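Local coordinates for DUF5348 domain-containing protein (Ruminococcus gnavus, PDB 3NRL) that is of unknown function but adopts a small, helix-free antiparallel beta fold and probably forms a dimer, at residues 16-21 with 65-70; 20-23 with 27-30; 47-52 with 57-62. All blocks are in the same frame, centred on the assembly; numbering follows the deposited sequence.

Interaction 1 of 3, residues 16-21 with 65-70; sequences GRYDIR and RLDGLR. With SO4 (sulfate ion), chain C.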
loop_
_atom_site.group_PDB
_atom_site.type_symbol
_atom_site.label_atom_id
_atom_site.label_comp_id
_atom_site.label_asym_id
_atom_site.label_seq_id
_atom_site.Cartn_x
_atom_site.Cartn_y
_atom_site.Cartn_z
ATOM N N GLY A 16 -12.441 -9.174 2.480
ATOM C CA GLY A 16 -11.743 -8.987 3.742
ATOM C C GLY A 16 -10.360 -9.603 3.826
ATOM O O GLY A 16 -9.989 -10.172 4.850
ATOM N N ARG A 17 -9.595 -9.475 2.749
ATOM C CA ARG A 17 -8.249 -10.012 2.678
ATOM C C ARG A 17 -7.258 -8.940 2.263
ATOM O O ARG A 17 -7.620 -7.928 1.654
ATOM C CB ARG A 17 -8.171 -11.136 1.646
ATOM C CG ARG A 17 -9.053 -12.333 1.909
ATOM C CD ARG A 17 -8.949 -13.309 0.747
ATOM N NE ARG A 17 -9.700 -14.537 0.983
ATOM C CZ ARG A 17 -9.372 -15.450 1.890
ATOM N NH1 ARG A 17 -8.301 -15.277 2.652
ATOM N NH2 ARG A 17 -10.114 -16.536 2.034
ATOM N N TYR A 18 -5.998 -9.176 2.603
ATOM C CA TYR A 18 -4.927 -8.277 2.218
ATOM C C TYR A 18 -4.504 -8.778 0.849
ATOM O O TYR A 18 -4.700 -9.952 0.523
ATOM C CB TYR A 18 -3.766 -8.364 3.215
ATOM C CG TYR A 18 -3.876 -7.331 4.309
ATOM C CD1 TYR A 18 -3.421 -6.026 4.108
ATOM C CD2 TYR A 18 -4.527 -7.623 5.505
ATOM C CE1 TYR A 18 -3.619 -5.038 5.069
ATOM C CE2 TYR A 18 -4.733 -6.646 6.468
ATOM C CZ TYR A 18 -4.281 -5.357 6.246
ATOM O OH TYR A 18 -4.500 -4.390 7.198
ATOM N N ASP A 19 -3.954 -7.891 0.033
ATOM C CA ASP A 19 -3.522 -8.285 -1.296
ATOM C C ASP A 19 -2.217 -7.583 -1.613
ATOM O O ASP A 19 -1.772 -6.715 -0.866
ATOM C CB ASP A 19 -4.600 -7.923 -2.322
ATOM C CG ASP A 19 -4.383 -8.597 -3.667
ATOM O OD1 ASP A 19 -3.518 -9.492 -3.764
ATOM O OD2 ASP A 19 -5.094 -8.231 -4.626
ATOM N N ILE A 20 -1.602 -7.964 -2.722
ATOM C CA ILE A 20 -0.342 -7.368 -3.116
ATOM C C ILE A 20 -0.407 -6.807 -4.526
ATOM O O ILE A 20 -0.782 -7.505 -5.465
ATOM C CB ILE A 20 0.790 -8.397 -3.060
ATOM C CG1 ILE A 20 0.996 -8.864 -1.613
ATOM C CG2 ILE A 20 2.065 -7.797 -3.630
ATOM C CD1 ILE A 20 1.957 -10.011 -1.476
ATOM N N ARG A 21 -0.048 -5.539 -4.662
ATOM C CA ARG A 21 -0.033 -4.900 -5.966
ATOM C C ARG A 21 1.400 -4.950 -6.484
ATOM O O ARG A 21 2.302 -4.356 -5.888
ATOM C CB ARG A 21 -0.483 -3.447 -5.869
ATOM C CG ARG A 21 -0.290 -2.703 -7.180
ATOM C CD ARG A 21 -0.041 -1.228 -6.950
ATOM N NE ARG A 21 -1.275 -0.487 -6.729
ATOM C CZ ARG A 21 -2.250 -0.396 -7.626
ATOM N NH1 ARG A 21 -2.121 -1.010 -8.794
ATOM N NH2 ARG A 21 -3.338 0.322 -7.363
ATOM N N ARG A 65 0.740 -1.690 11.733
ATOM C CA ARG A 65 -0.310 -2.095 10.810
ATOM C C ARG A 65 0.336 -2.665 9.553
ATOM O O ARG A 65 1.501 -2.386 9.269
ATOM C CB ARG A 65 -1.199 -0.904 10.446
ATOM C CG ARG A 65 -0.533 0.158 9.590
ATOM C CD ARG A 65 -1.595 1.043 8.952
ATOM N NE ARG A 65 -1.906 2.226 9.743
ATOM C CZ ARG A 65 -3.055 2.895 9.672
ATOM N NH1 ARG A 65 -4.020 2.492 8.852
ATOM N NH2 ARG A 65 -3.228 3.984 10.405
ATOM N N LEU A 66 -0.424 -3.448 8.798
ATOM C CA LEU A 66 0.083 -4.079 7.580
ATOM C C LEU A 66 -0.005 -3.199 6.331
ATOM O O LEU A 66 0.701 -3.420 5.350
ATOM C CB LEU A 66 -0.683 -5.385 7.313
ATOM C CG LEU A 66 -0.308 -6.642 8.101
ATOM C CD1 LEU A 66 -0.424 -6.372 9.593
ATOM C CD2 LEU A 66 -1.218 -7.798 7.693
ATOM N N ASP A 67 -0.870 -2.197 6.376
ATOM C CA ASP A 67 -1.092 -1.322 5.231
ATOM C C ASP A 67 0.114 -0.570 4.688
ATOM O O ASP A 67 0.782 0.161 5.413
ATOM C CB ASP A 67 -2.187 -0.321 5.583
ATOM C CG ASP A 67 -3.301 -0.956 6.384
ATOM O OD1 ASP A 67 -4.145 -1.658 5.786
ATOM O OD2 ASP A 67 -3.314 -0.765 7.619
ATOM N N GLY A 68 0.371 -0.748 3.396
ATOM C CA GLY A 68 1.461 -0.044 2.750
ATOM C C GLY A 68 2.851 -0.631 2.840
ATOM O O GLY A 68 3.795 -0.042 2.327
ATOM N N LEU A 69 3.002 -1.779 3.489
ATOM C CA LEU A 69 4.324 -2.385 3.602
ATOM C C LEU A 69 4.827 -2.817 2.228
ATOM O O LEU A 69 4.036 -3.191 1.361
ATOM C CB LEU A 69 4.269 -3.613 4.510
ATOM C CG LEU A 69 4.010 -3.408 6.002
ATOM C CD1 LEU A 69 3.815 -4.762 6.674
ATOM C CD2 LEU A 69 5.190 -2.668 6.635
ATOM N N ARG A 70 6.139 -2.752 2.022
ATOM C CA ARG A 70 6.708 -3.205 0.758
ATOM C C ARG A 70 7.034 -4.666 0.986
ATOM O O ARG A 70 7.666 -5.017 1.983
ATOM C CB ARG A 70 7.969 -2.409 0.400
ATOM C CG ARG A 70 7.668 -1.240 -0.527
ATOM C CD ARG A 70 8.705 -0.136 -0.436
ATOM N NE ARG A 70 8.431 0.929 -1.398
ATOM C CZ ARG A 70 8.899 2.170 -1.304
ATOM N NH1 ARG A 70 9.670 2.520 -0.281
ATOM N NH2 ARG A 70 8.597 3.062 -2.236
HETATM S S SO4 C . -8.331 -18.398 4.599
HETATM O O1 SO4 C . -7.490 -17.216 4.351
HETATM O O2 SO4 C . -9.673 -18.176 4.036
HETATM O O3 SO4 C . -7.716 -19.581 3.965
HETATM O O4 SO4 C . -8.445 -18.620 6.053
HETATM O O HOH W 1 -3.073 -3.916 9.897
#
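Between Tyr18 on strand 17-23 and Leu66 in the loop ahead of strand 70-72, the two backbones keep 8.5 Å apart at their CA atoms, a gap that side chains fill. The loop folds as a type II beta turn from Leu66 to Leu69, with Gly68 in the third position, where backbone angles would jam a CB against the carbonyl oxygen of Asp67. The turn thus meets a strand of the antiparallel sheet in the buried interior of this all-beta domain.

Tyr18 does the reaching. Its CG stands on the side of the backbone N, with chi1 at -93°, well past the staggered value, and this swings the ring out to the turn. Leu66 crosses it at about a right angle and lies over one face: CD2 makes a CH-pi contact 4.0 Å from the centroid of the Tyr18 ring, while Leu66 CB rests 3.7 Å from Tyr18 CE1. Tyr11 and Trp56 also meet the ring.

Beyond the ring, the hydroxyl has two polar neighbours. Asp67 OD1, at the ring edge, is 3.1 Å from Tyr18 OH, its carboxylate turned 42° from the ring plane. A water hydrogen-bonds to Tyr18 OH and accepts the backbone N-H of Leu66 at 2.9 Å (N to water O), tying the first residue of the turn to the tyrosine and giving a buried amide a partner.

The turn also belongs to the dimer interface: Gly68 O is hydrogen-bonded to Thr8 OG1 of the second subunit, and Arg65 forms salt bridges with Asp12 and Glu14 of that subunit. At the far end of the strand segment, the extended Arg17 presents its guanidinium edge to a sulfate, with NH1 2.7 Å from sulfate O1 and NH2 2.6 Å from sulfate O2.

Interaction 2 of 3, residues 20-23 with 27-30; sequences IRFD and FYGG
Ile20 O is gripped by two groups of the facing segment, 27-30. Tyr28 N donates to it at 2.9 Å, lying in the carbonyl plane, and the CA-H of Phe27 adds a weaker contact, with Phe27 CA 3.3 Å from Ile20 O. The bond follows directly on the antiparallel pairing of Arg21 with Phe27, a non-hydrogen-bonded pair. Just beyond this pair Phe22 and Asp23 both face a single residue of strand 26-27, a classic beta bulge.

Arg21 and Phe27 send their side chains to the same side of the sheet, where they run side by side. With CG anti to the backbone N (chi1 172°) and the chain bent at chi3 (-81°), the guanidinium curls back beside the ring: Phe27 CZ comes over one face of it, 3.3 Å from Arg21 NH1. The two planes are 53° apart, so this is an inclined contact and not a flat stack. The same NH1 donates to Asp23 O at 3.2 Å, with the acceptor almost exactly in the guanidinium plane, which helps to set the rotation of the group against the bulge.

On the other side of the sheet the contacts are apolar. Phe22 CE2 approaches Tyr28 CB to 3.8 Å, and Ile20 CB lies 3.9 Å from Tyr28 CB, while Ile20 CG2 sits over one face of the Phe22 ring. Tyr28 points on past these groups, and its OH is hydrogen-bonded to Glu35.

Strand 26-27 forms the outermost strand of the sheet within the chain. Strand 17-23 lies between it and strand 6-12, to which Arg21 is joined by backbone bonding with Thr8, and Arg21 packs on Gly68 and Phe27 on Arg65, both of the second subunit.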
loop_
_atom_site.group_PDB
_atom_site.type_symbol
_atom_site.label_atom_id
_atom_site.label_comp_id
_atom_site.label_asym_id
_atom_site.label_seq_id
_atom_site.Cartn_x
_atom_site.Cartn_y
_atom_site.Cartn_z
ATOM N N ILE A 20 -1.602 -7.964 -2.722
ATOM C CA ILE A 20 -0.342 -7.368 -3.116
ATOM C C ILE A 20 -0.407 -6.807 -4.526
ATOM O O ILE A 20 -0.782 -7.505 -5.465
ATOM C CB ILE A 20 0.790 -8.397 -3.060
ATOM C CG1 ILE A 20 0.996 -8.864 -1.613
ATOM C CG2 ILE A 20 2.065 -7.797 -3.630
ATOM C CD1 ILE A 20 1.957 -10.011 -1.476
ATOM N N ARG A 21 -0.048 -5.539 -4.662
ATOM C CA ARG A 21 -0.033 -4.900 -5.966
ATOM C C ARG A 21 1.400 -4.950 -6.484
ATOM O O ARG A 21 2.302 -4.356 -5.888
ATOM C CB ARG A 21 -0.483 -3.447 -5.869
ATOM C CG ARG A 21 -0.290 -2.703 -7.180
ATOM C CD ARG A 21 -0.041 -1.228 -6.950
ATOM N NE ARG A 21 -1.275 -0.487 -6.729
ATOM C CZ ARG A 21 -2.250 -0.396 -7.626
ATOM N NH1 ARG A 21 -2.121 -1.010 -8.794
ATOM N NH2 ARG A 21 -3.338 0.322 -7.363
ATOM N N PHE A 22 1.605 -5.656 -7.592
ATOM C CA PHE A 22 2.933 -5.782 -8.179
ATOM C C PHE A 22 3.179 -4.733 -9.255
ATOM O O PHE A 22 4.289 -4.222 -9.397
ATOM C CB PHE A 22 3.111 -7.168 -8.800
ATOM C CG PHE A 22 3.116 -8.286 -7.803
ATOM C CD1 PHE A 22 4.110 -8.371 -6.836
ATOM C CD2 PHE A 22 2.135 -9.269 -7.842
ATOM C CE1 PHE A 22 4.129 -9.422 -5.921
ATOM C CE2 PHE A 22 2.143 -10.324 -6.933
ATOM C CZ PHE A 22 3.142 -10.400 -5.971
ATOM N N ASP A 23 2.137 -4.420 -10.012
ATOM C CA ASP A 23 2.250 -3.453 -11.091
ATOM C C ASP A 23 1.019 -2.561 -11.087
ATOM O O ASP A 23 0.090 -2.780 -10.310
ATOM C CB ASP A 23 2.354 -4.191 -12.430
ATOM C CG ASP A 23 3.348 -3.554 -13.372
ATOM O OD1 ASP A 23 3.224 -2.340 -13.640
ATOM O OD2 ASP A 23 4.254 -4.272 -13.849
ATOM N N PHE A 27 -2.157 -7.645 -9.752
ATOM C CA PHE A 27 -2.366 -7.945 -8.339
ATOM C C PHE A 27 -2.199 -9.435 -8.058
ATOM O O PHE A 27 -2.375 -10.264 -8.951
ATOM C CB PHE A 27 -3.773 -7.503 -7.928
ATOM C CG PHE A 27 -4.019 -6.029 -8.094
ATOM C CD1 PHE A 27 -3.924 -5.168 -7.006
ATOM C CD2 PHE A 27 -4.332 -5.497 -9.341
ATOM C CE1 PHE A 27 -4.137 -3.800 -7.153
ATOM C CE2 PHE A 27 -4.547 -4.127 -9.500
ATOM C CZ PHE A 27 -4.450 -3.276 -8.403
ATOM N N TYR A 28 -1.866 -9.777 -6.816
ATOM C CA TYR A 28 -1.681 -11.176 -6.439
ATOM C C TYR A 28 -3.014 -11.926 -6.451
ATOM O O TYR A 28 -3.068 -13.103 -6.807
ATOM C CB TYR A 28 -1.039 -11.274 -5.050
ATOM C CG TYR A 28 -0.783 -12.694 -4.600
ATOM C CD1 TYR A 28 0.154 -13.494 -5.253
ATOM C CD2 TYR A 28 -1.495 -13.249 -3.539
ATOM C CE1 TYR A 28 0.373 -14.812 -4.861
ATOM C CE2 TYR A 28 -1.283 -14.566 -3.139
ATOM C CZ TYR A 28 -0.350 -15.341 -3.803
ATOM O OH TYR A 28 -0.148 -16.648 -3.431
ATOM N N GLY A 29 -4.087 -11.245 -6.057
ATOM C CA GLY A 29 -5.395 -11.876 -6.058
ATOM C C GLY A 29 -5.970 -12.156 -4.684
ATOM O O GLY A 29 -7.120 -12.579 -4.561
ATOM N N GLY A 30 -5.175 -11.925 -3.645
ATOM C CA GLY A 30 -5.651 -12.165 -2.297
ATOM C C GLY A 30 -4.820 -13.177 -1.536
ATOM O O GLY A 30 -4.655 -14.315 -1.972
#

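Interaction 3 of 3, residues 47-52 with 57-62; sequences PVRIEM and YLVGLN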
loop_
_atom_site.group_PDB
_atom_site.type_symbol
_atom_site.label_atom_id
_atom_site.label_comp_id
_atom_site.label_asym_id
_atom_site.label_seq_id
_atom_site.Cartn_x
_atom_site.Cartn_y
_atom_site.Cartn_z
ATOM N N PRO A 47 11.467 -12.280 6.813
ATOM C CA PRO A 47 10.493 -13.328 6.497
ATOM C C PRO A 47 9.298 -13.299 7.443
ATOM O O PRO A 47 9.456 -13.283 8.665
ATOM C CB PRO A 47 11.308 -14.612 6.643
ATOM C CG PRO A 47 12.259 -14.268 7.740
ATOM C CD PRO A 47 12.710 -12.867 7.345
ATOM N N VAL A 48 8.100 -13.283 6.877
ATOM C CA VAL A 48 6.896 -13.266 7.694
ATOM C C VAL A 48 5.864 -14.230 7.140
ATOM O O VAL A 48 6.017 -14.770 6.042
ATOM C CB VAL A 48 6.249 -11.858 7.738
ATOM C CG1 VAL A 48 7.243 -10.835 8.250
ATOM C CG2 VAL A 48 5.767 -11.462 6.346
ATOM N N ARG A 49 4.807 -14.438 7.915
ATOM C CA ARG A 49 3.712 -15.308 7.515
ATOM C C ARG A 49 2.464 -14.537 7.915
ATOM O O ARG A 49 2.405 -13.996 9.017
ATOM C CB ARG A 49 3.782 -16.644 8.273
ATOM C CG ARG A 49 2.790 -17.695 7.782
ATOM C CD ARG A 49 3.001 -19.062 8.449
ATOM N NE ARG A 49 2.612 -19.079 9.859
ATOM C CZ ARG A 49 3.468 -19.175 10.872
ATOM N NH1 ARG A 49 4.772 -19.268 10.645
ATOM N NH2 ARG A 49 3.022 -19.169 12.117
ATOM N N ILE A 50 1.482 -14.448 7.025
ATOM C CA ILE A 50 0.272 -13.724 7.382
ATOM C C ILE A 50 -0.742 -14.709 7.946
ATOM O O ILE A 50 -0.909 -15.808 7.425
ATOM C CB ILE A 50 -0.330 -12.959 6.180
ATOM C CG1 ILE A 50 -1.478 -12.071 6.665
ATOM C CG2 ILE A 50 -0.818 -13.931 5.113
ATOM C CD1 ILE A 50 -1.892 -11.010 5.668
ATOM N N GLU A 51 -1.400 -14.312 9.029
ATOM C CA GLU A 51 -2.381 -15.166 9.686
ATOM C C GLU A 51 -3.605 -14.358 10.082
ATOM O O GLU A 51 -3.603 -13.129 10.005
ATOM C CB GLU A 51 -1.775 -15.802 10.942
ATOM C CG GLU A 51 -0.601 -16.729 10.689
ATOM C CD GLU A 51 -1.001 -18.031 10.009
ATOM O OE1 GLU A 51 -2.211 -18.252 9.770
ATOM O OE2 GLU A 51 -0.094 -18.838 9.715
HETATM N N MSE A 52 -4.644 -15.063 10.516
HETATM C CA MSE A 52 -5.886 -14.425 10.932
HETATM C C MSE A 52 -6.285 -14.827 12.345
HETATM O O MSE A 52 -6.457 -16.011 12.640
HETATM C CB MSE A 52 -7.018 -14.801 9.974
HETATM C CG MSE A 52 -8.398 -14.367 10.440
HETATM SE SE MSE A 52 -8.654 -12.590 10.321
HETATM C CE MSE A 52 -9.372 -12.513 8.724
ATOM N N TYR A 57 -2.784 -10.377 10.891
ATOM C CA TYR A 57 -1.544 -9.973 11.537
ATOM C C TYR A 57 -0.373 -10.736 10.933
ATOM O O TYR A 57 -0.561 -11.741 10.246
ATOM C CB TYR A 57 -1.615 -10.229 13.046
ATOM C CG TYR A 57 -1.664 -11.689 13.433
ATOM C CD1 TYR A 57 -0.501 -12.381 13.762
ATOM C CD2 TYR A 57 -2.877 -12.376 13.479
ATOM C CE1 TYR A 57 -0.543 -13.722 14.137
ATOM C CE2 TYR A 57 -2.932 -13.720 13.852
ATOM C CZ TYR A 57 -1.759 -14.382 14.180
ATOM O OH TYR A 57 -1.807 -15.697 14.565
ATOM N N LEU A 58 0.837 -10.250 11.176
ATOM C CA LEU A 58 2.012 -10.913 10.636
ATOM C C LEU A 58 2.827 -11.600 11.720
ATOM O O LEU A 58 3.036 -11.055 12.805
ATOM C CB LEU A 58 2.899 -9.906 9.903
ATOM C CG LEU A 58 2.264 -9.102 8.767
ATOM C CD1 LEU A 58 3.315 -8.178 8.154
ATOM C CD2 LEU A 58 1.705 -10.044 7.711
ATOM N N VAL A 59 3.260 -12.819 11.430
ATOM C CA VAL A 59 4.105 -13.554 12.350
ATOM C C VAL A 59 5.511 -13.310 11.805
ATOM O O VAL A 59 5.743 -13.457 10.606
ATOM C CB VAL A 59 3.825 -15.076 12.311
ATOM C CG1 VAL A 59 4.904 -15.826 13.090
ATOM C CG2 VAL A 59 2.446 -15.372 12.892
ATOM N N GLY A 60 6.432 -12.909 12.673
ATOM C CA GLY A 60 7.795 -12.682 12.235
ATOM C C GLY A 60 8.262 -11.244 12.258
ATOM O O GLY A 60 9.451 -10.973 12.097
ATOM N N LEU A 61 7.333 -10.319 12.465
ATOM C CA LEU A 61 7.680 -8.910 12.492
ATOM C C LEU A 61 6.609 -8.107 13.215
ATOM O O LEU A 61 5.418 -8.251 12.942
ATOM C CB LEU A 61 7.846 -8.394 11.056
ATOM C CG LEU A 61 8.214 -6.925 10.827
ATOM C CD1 LEU A 61 9.570 -6.608 11.438
ATOM C CD2 LEU A 61 8.232 -6.651 9.331
ATOM N N ASN A 62 7.037 -7.265 14.147
ATOM C CA ASN A 62 6.097 -6.434 14.879
ATOM C C ASN A 62 5.914 -5.119 14.122
ATOM O O ASN A 62 6.866 -4.355 13.940
ATOM C CB ASN A 62 6.618 -6.168 16.293
ATOM C CG ASN A 62 6.549 -7.399 17.182
ATOM O OD1 ASN A 62 7.368 -7.574 18.083
ATOM N ND2 ASN A 62 5.560 -8.253 16.941
HETATM O O HOH W 2 11.120 -12.754 10.898
#
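Tyr57 has its CG between the backbone N and the carbonyl carbon (chi1 67°), which lays the ring across the neighbouring strand, and Glu51, with CG anti to its carbonyl carbon (chi1 -63°), sets CB over the ring face. Glu51 CB makes a CH-pi contact 4.0 Å from the centroid of the Tyr57 ring. A further bend at chi2 (-70°) turns the carboxylate away from the ring and toward Arg49: in a salt bridge, Arg49 NE donates to the anti lone pair of Glu51 OE2 at 2.7 Å, the oxygen lying in the guanidinium plane. One face of that guanidinium covers Val59, with Arg49 NH2 3.9 Å from Val59 CG2. With an alanine in place of Glu51, the Arg49 guanidinium would probably lose its charged mate and be freer to swing off Val59.

On the other face, Ile50 CB meets Leu58 CD2 at 3.9 Å, beside Leu66 and Leu69, and Val48 CG1 meets Leu61 CB at 3.8 Å. Paired backbone bonds join Arg49 with Val59 and Glu51 with Tyr57. Past Val59 the pairing gives way to a water bridging Pro47 O and Gly60 O. The arrangement is a twisted antiparallel beta hairpin of strands 44-52 and 56-59.

In the fold
Interactions 1 and 2 share Ile20 and Arg21 on strand 17-23, and their centres lie about 9 Å apart. Asp19 joins them: its OD1 is 2.9 Å from the backbone N of both Gly29 and Gly30, in weak hydrogen bonds. Interaction 3 meets interaction 1 through the apolar interior, where Leu66 CG packs 3.6 Å from Leu58 CG and Leu66 CD2 lies 3.9 Å from Ile50 CD1. Interactions 2 and 3, about 8 Å apart at their nearest atoms, flank the chain's centre. The second subunit contacts interactions 1 and 2 but not 3. The sulfate, probably from the crystallisation liquor, is held by Arg17 and Cys33, its nearest atom about 6 Å from the Met52 side chain.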